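Local structure of phosphodiesterase (Candida albicans, 6CPU) at residues A[234-240]-A[283-287]; A[288-292]-A[302-306]. The protein belongs to the phosphodiesterase family of the HD clan, largely helical proteins, here with a zinc site and a magnesium ion also in the model. All blocks are in the same frame, centred on the assembly; numbering follows the deposited sequence.

Both contacts are made by helix 276-292, which supplies successive pieces of itself: 283-287 packs on helix 227-242 in contact 1, and 288-292, its C-terminal end, meets the loop segment 302-306 in contact 2. Their centres lie about 12 Å apart. Along the chain they come in series, the first closing before the second opens. Contact 1 is buried, its centre about 13 Å from the centre of the chain, whereas contact 2 is partly buried at about 22 Å. The same helix carries the zinc ligand His278 near its start, and the contacts lie progressively farther from the chain's centre, with a helix packed on it first and its own following loop folded back on it last.

Contact 1 (A[234-240]-A[283-287]); sequences VYLMIDY and LQACF
Met237 lies across Phe287, its CG 3.6 Å from the ring centroid and only 6° off the ring normal, a CH-pi contact over the middle of one face. CG stands anti to its own carbonyl carbon, and the chain runs on extended to SD, which passes obliquely by the ring, 4.2 Å from the Phe287 centroid, as a Met-aromatic contact; Met237 SD is also 3.6 Å from Gln284 CA. The bend at chi3 then turns Met237 CE to Leu283 CD2, tip to tip at 3.8 Å. The segments 234-240 and 283-287, on helices 227-242 and 276-292, have axes that cross at 39° and approach to 10.8 Å, a side-by-side packing in the helical phosphodiesterase fold. Leu283 CD2 also touches Val234 CG2 at 4.0 Å, the two side chains crossing at about a right angle, while Ile238 CD1 reaches Leu283 CD1. At the other end, Tyr240 CD2 sits at the rim of the Phe287 ring, 3.6 Å from Phe287 CZ, the ring planes turned 68° apart in an oblique pair. The Tyr240 hydroxyl is bonded to Pro297 O, and the Gln284 amide turns away to His217, Val215 and Arg468. Val215 of helix 205-216 packs against both Met237 and Phe287.

Contact 2 (A[288-292]-A[302-306]); sequences HFLIR and FVEDP
Arg292 reaches from the last turn of helix 276-292 to Phe302 and Glu304 on the loop that follows. Its CB points to one side of the loop, and CG, anti to the carbonyl carbon (chi1 -66°), starts a chain that stays extended through CD to NE and so spans the gap. Arg292 NE passes 4.0 Å from Phe302 CZ. The guanidinium carbon Arg292 CZ then lies 3.6 Å from the same ring atom, Phe302 CZ, which sits over the centre of one guanidinium face although the two planes are 57° apart. Pro306 CG lies over the opposite face, offset toward the rim, and Pro306 CB is 3.6 Å from Arg292 NH2. At the tip both terminal nitrogens grip one acceptor: Arg292 NH1 is 2.9 Å from Glu304 O, its N-H...O angle 142°, and Arg292 NH2 is 3.1 Å from Glu304 O, well above the carbonyl plane. Arg292 NH1 also makes a salt bridge to Glu304 OE2 at 3.3 Å, its hydrogen bond weak, while Glu304 OE1 pairs with Lys298. Tyr553 of helix 552-569 adds a cation-pi contact to Arg292. Phe302 also packs on the helix: Ile291 CG2 lies over one face of its ring, 4.2 Å from the Phe302 centroid, and Phe302 CE1 comes over a face of the His288 imidazole, 3.5 Å from His288 CE1. His288 NE2 is bonded to Val215 O. The C-terminal end of helix 276-292 is thus tied to its following loop by an arginine bonded to a backbone carbonyl and held between Phe302 and Pro306, within the helical phosphodiesterase fold.

Contact 1 (A[234-240]-A[283-287])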
loop_
_atom_site.group_PDB
_atom_site.type_symbol
_atom_site.label_atom_id
_atom_site.label_comp_id
_atom_site.label_asym_id
_atom_site.label_seq_id
_atom_site.Cartn_x
_atom_site.Cartn_y
_atom_site.Cartn_z
ATOM N N VAL A 234 3.395 10.490 2.386
ATOM C CA VAL A 234 4.178 9.919 1.307
ATOM C C VAL A 234 4.835 11.031 0.479
ATOM O O VAL A 234 6.009 10.941 0.137
ATOM C CB VAL A 234 3.326 9.020 0.392
ATOM C CG1 VAL A 234 4.154 8.519 -0.786
ATOM C CG2 VAL A 234 2.780 7.831 1.166
ATOM N N TYR A 235 4.078 12.079 0.172
ATOM C CA TYR A 235 4.616 13.200 -0.589
ATOM C C TYR A 235 5.837 13.805 0.128
ATOM O O TYR A 235 6.869 14.029 -0.490
ATOM C CB TYR A 235 3.534 14.261 -0.849
ATOM C CG TYR A 235 4.106 15.627 -1.132
ATOM C CD1 TYR A 235 4.772 15.891 -2.322
ATOM C CD2 TYR A 235 4.033 16.644 -0.181
ATOM C CE1 TYR A 235 5.324 17.151 -2.571
ATOM C CE2 TYR A 235 4.574 17.896 -0.424
ATOM C CZ TYR A 235 5.223 18.142 -1.615
ATOM O OH TYR A 235 5.761 19.401 -1.835
ATOM N N LEU A 236 5.717 14.041 1.429
ATOM C CA LEU A 236 6.824 14.602 2.211
ATOM C C LEU A 236 8.092 13.761 2.081
ATOM O O LEU A 236 9.182 14.281 1.825
ATOM C CB LEU A 236 6.433 14.719 3.687
ATOM C CG LEU A 236 5.403 15.793 4.002
ATOM C CD1 LEU A 236 4.938 15.669 5.440
ATOM C CD2 LEU A 236 5.950 17.187 3.710
ATOM N N MET A 237 7.941 12.449 2.214
ATOM C CA MET A 237 9.084 11.547 2.179
ATOM C C MET A 237 9.704 11.355 0.807
ATOM O O MET A 237 10.933 11.400 0.661
ATOM C CB MET A 237 8.697 10.214 2.796
ATOM C CG MET A 237 8.500 10.343 4.284
ATOM S SD MET A 237 8.096 8.795 5.089
ATOM C CE MET A 237 6.329 8.679 4.810
ATOM N N ILE A 238 8.870 11.167 -0.211
ATOM C CA ILE A 238 9.383 10.967 -1.558
ATOM C C ILE A 238 9.944 12.256 -2.166
ATOM O O ILE A 238 10.995 12.221 -2.809
ATOM C CB ILE A 238 8.322 10.339 -2.486
ATOM C CG1 ILE A 238 7.871 8.978 -1.937
ATOM C CG2 ILE A 238 8.856 10.199 -3.898
ATOM C CD1 ILE A 238 8.913 7.880 -1.975
ATOM N N ASP A 239 9.261 13.381 -1.979
ATOM C CA ASP A 239 9.774 14.664 -2.476
ATOM C C ASP A 239 11.159 14.932 -1.886
ATOM O O ASP A 239 12.078 15.329 -2.606
ATOM C CB ASP A 239 8.809 15.804 -2.140
ATOM C CG ASP A 239 9.183 17.128 -2.814
ATOM O OD1 ASP A 239 9.784 17.123 -3.899
ATOM O OD2 ASP A 239 8.842 18.191 -2.258
ATOM N N TYR A 240 11.300 14.672 -0.590
ATOM C CA TYR A 240 12.551 14.886 0.153
ATOM C C TYR A 240 13.698 14.044 -0.417
ATOM O O TYR A 240 14.815 14.529 -0.572
ATOM C CB TYR A 240 12.327 14.554 1.629
ATOM C CG TYR A 240 13.419 15.012 2.578
ATOM C CD1 TYR A 240 13.566 16.357 2.901
ATOM C CD2 TYR A 240 14.282 14.094 3.181
ATOM C CE1 TYR A 240 14.555 16.782 3.783
ATOM C CE2 TYR A 240 15.274 14.512 4.072
ATOM C CZ TYR A 240 15.397 15.858 4.370
ATOM O OH TYR A 240 16.384 16.277 5.239
ATOM N N LEU A 283 7.213 2.466 4.526
ATOM C CA LEU A 283 7.975 3.522 3.865
ATOM C C LEU A 283 8.652 4.426 4.915
ATOM O O LEU A 283 9.838 4.765 4.806
ATOM C CB LEU A 283 7.043 4.356 2.973
ATOM C CG LEU A 283 7.547 5.706 2.465
ATOM C CD1 LEU A 283 8.743 5.520 1.555
ATOM C CD2 LEU A 283 6.449 6.461 1.736
ATOM N N GLN A 284 7.879 4.800 5.918
ATOM C CA GLN A 284 8.356 5.693 6.981
ATOM C C GLN A 284 9.465 5.053 7.818
ATOM O O GLN A 284 10.406 5.743 8.218
ATOM C CB GLN A 284 7.190 6.115 7.864
ATOM C CG GLN A 284 7.486 7.307 8.782
ATOM C CD GLN A 284 7.883 6.910 10.204
ATOM O OE1 GLN A 284 7.997 5.719 10.545
ATOM N NE2 GLN A 284 8.039 7.919 11.059
ATOM N N ALA A 285 9.344 3.752 8.092
ATOM C CA ALA A 285 10.430 2.995 8.739
ATOM C C ALA A 285 11.690 3.048 7.901
ATOM O O ALA A 285 12.758 3.404 8.404
ATOM C CB ALA A 285 10.017 1.556 8.986
ATOM N N CYS A 286 11.571 2.709 6.618
ATOM C CA CYS A 286 12.706 2.823 5.688
ATOM C C CYS A 286 13.287 4.228 5.707
ATOM O O CYS A 286 14.511 4.412 5.721
ATOM C CB CYS A 286 12.290 2.499 4.250
ATOM S SG CYS A 286 12.299 0.747 3.852
ATOM N N PHE A 287 12.397 5.211 5.680
ATOM C CA PHE A 287 12.792 6.618 5.691
ATOM C C PHE A 287 13.684 6.923 6.908
ATOM O O PHE A 287 14.756 7.508 6.763
ATOM C CB PHE A 287 11.546 7.496 5.689
ATOM C CG PHE A 287 11.804 8.934 5.360
ATOM C CD1 PHE A 287 12.220 9.301 4.095
ATOM C CD2 PHE A 287 11.596 9.924 6.307
ATOM C CE1 PHE A 287 12.443 10.624 3.772
ATOM C CE2 PHE A 287 11.813 11.261 5.992
ATOM C CZ PHE A 287 12.243 11.609 4.723
#

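Contact 2 (A[288-292]-A[302-306])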
loop_
_atom_site.group_PDB
_atom_site.type_symbol
_atom_site.label_atom_id
_atom_site.label_comp_id
_atom_site.label_asym_id
_atom_site.label_seq_id
_atom_site.Cartn_x
_atom_site.Cartn_y
_atom_site.Cartn_z
ATOM N N HIS A 288 13.253 6.491 8.087
ATOM C CA HIS A 288 14.066 6.684 9.303
ATOM C C HIS A 288 15.390 5.912 9.258
ATOM O O HIS A 288 16.442 6.488 9.580
ATOM C CB HIS A 288 13.280 6.349 10.566
ATOM C CG HIS A 288 12.517 7.511 11.121
ATOM N ND1 HIS A 288 12.785 8.053 12.361
ATOM C CD2 HIS A 288 11.510 8.249 10.594
ATOM C CE1 HIS A 288 11.971 9.071 12.578
ATOM N NE2 HIS A 288 11.181 9.206 11.524
ATOM N N PHE A 289 15.354 4.641 8.836
ATOM C CA PHE A 289 16.590 3.869 8.660
ATOM C C PHE A 289 17.589 4.627 7.797
ATOM O O PHE A 289 18.754 4.784 8.173
ATOM C CB PHE A 289 16.336 2.485 8.029
ATOM C CG PHE A 289 15.491 1.548 8.868
ATOM C CD1 PHE A 289 15.293 1.753 10.225
ATOM C CD2 PHE A 289 14.915 0.426 8.281
ATOM C CE1 PHE A 289 14.529 0.878 10.978
ATOM C CE2 PHE A 289 14.157 -0.456 9.029
ATOM C CZ PHE A 289 13.955 -0.231 10.374
ATOM N N LEU A 290 17.131 5.104 6.646
ATOM C CA LEU A 290 17.992 5.795 5.701
ATOM C C LEU A 290 18.568 7.112 6.244
ATOM O O LEU A 290 19.707 7.465 5.925
ATOM C CB LEU A 290 17.242 6.038 4.396
ATOM C CG LEU A 290 16.958 4.758 3.591
ATOM C CD1 LEU A 290 15.763 4.939 2.660
ATOM C CD2 LEU A 290 18.196 4.337 2.809
ATOM N N ILE A 291 17.798 7.832 7.052
ATOM C CA ILE A 291 18.315 9.046 7.690
ATOM C C ILE A 291 19.416 8.674 8.680
ATOM O O ILE A 291 20.529 9.187 8.600
ATOM C CB ILE A 291 17.214 9.856 8.390
ATOM C CG1 ILE A 291 16.320 10.523 7.338
ATOM C CG2 ILE A 291 17.820 10.921 9.306
ATOM C CD1 ILE A 291 14.941 10.840 7.850
ATOM N N ARG A 292 19.106 7.754 9.585
ATOM C CA ARG A 292 20.057 7.346 10.613
ATOM C C ARG A 292 21.309 6.661 10.044
ATOM O O ARG A 292 22.338 6.603 10.716
ATOM C CB ARG A 292 19.359 6.476 11.655
ATOM C CG ARG A 292 18.306 7.239 12.444
ATOM C CD ARG A 292 17.858 6.463 13.663
ATOM N NE ARG A 292 16.668 7.031 14.300
ATOM C CZ ARG A 292 16.663 8.075 15.128
ATOM N NH1 ARG A 292 17.787 8.715 15.436
ATOM N NH2 ARG A 292 15.513 8.491 15.648
ATOM N N PHE A 302 12.699 16.320 12.343
ATOM C CA PHE A 302 13.132 14.988 12.739
ATOM C C PHE A 302 13.349 14.925 14.252
ATOM O O PHE A 302 13.968 15.823 14.828
ATOM C CB PHE A 302 14.414 14.630 11.986
ATOM C CG PHE A 302 14.926 13.253 12.272
ATOM C CD1 PHE A 302 14.372 12.147 11.638
ATOM C CD2 PHE A 302 15.970 13.057 13.168
ATOM C CE1 PHE A 302 14.847 10.870 11.900
ATOM C CE2 PHE A 302 16.446 11.782 13.431
ATOM C CZ PHE A 302 15.883 10.689 12.796
ATOM N N VAL A 303 12.837 13.871 14.889
ATOM C CA VAL A 303 12.944 13.704 16.338
ATOM C C VAL A 303 14.066 12.710 16.637
ATOM O O VAL A 303 13.926 11.505 16.425
ATOM C CB VAL A 303 11.611 13.243 16.953
ATOM C CG1 VAL A 303 11.753 13.012 18.451
ATOM C CG2 VAL A 303 10.520 14.271 16.678
ATOM N N GLU A 304 15.187 13.234 17.120
ATOM C CA GLU A 304 16.414 12.455 17.262
ATOM C C GLU A 304 16.254 11.190 18.114
ATOM O O GLU A 304 16.866 10.171 17.814
ATOM C CB GLU A 304 17.524 13.338 17.848
ATOM C CG GLU A 304 18.893 12.686 17.895
ATOM C CD GLU A 304 19.399 12.268 16.531
ATOM O OE1 GLU A 304 19.331 13.088 15.590
ATOM O OE2 GLU A 304 19.877 11.119 16.400
ATOM N N ASP A 305 15.437 11.263 19.160
ATOM C CA ASP A 305 15.297 10.165 20.116
ATOM C C ASP A 305 14.170 9.220 19.699
ATOM O O ASP A 305 12.996 9.553 19.842
ATOM C CB ASP A 305 15.022 10.724 21.514
ATOM C CG ASP A 305 15.059 9.656 22.606
ATOM O OD1 ASP A 305 14.890 8.449 22.316
ATOM O OD2 ASP A 305 15.248 10.035 23.778
ATOM N N PRO A 306 14.523 8.010 19.232
ATOM C CA PRO A 306 13.496 7.119 18.681
ATOM C C PRO A 306 12.562 6.507 19.723
ATOM O O PRO A 306 11.533 5.944 19.360
ATOM C CB PRO A 306 14.324 6.021 18.007
ATOM C CG PRO A 306 15.573 5.957 18.815
ATOM C CD PRO A 306 15.853 7.370 19.257
#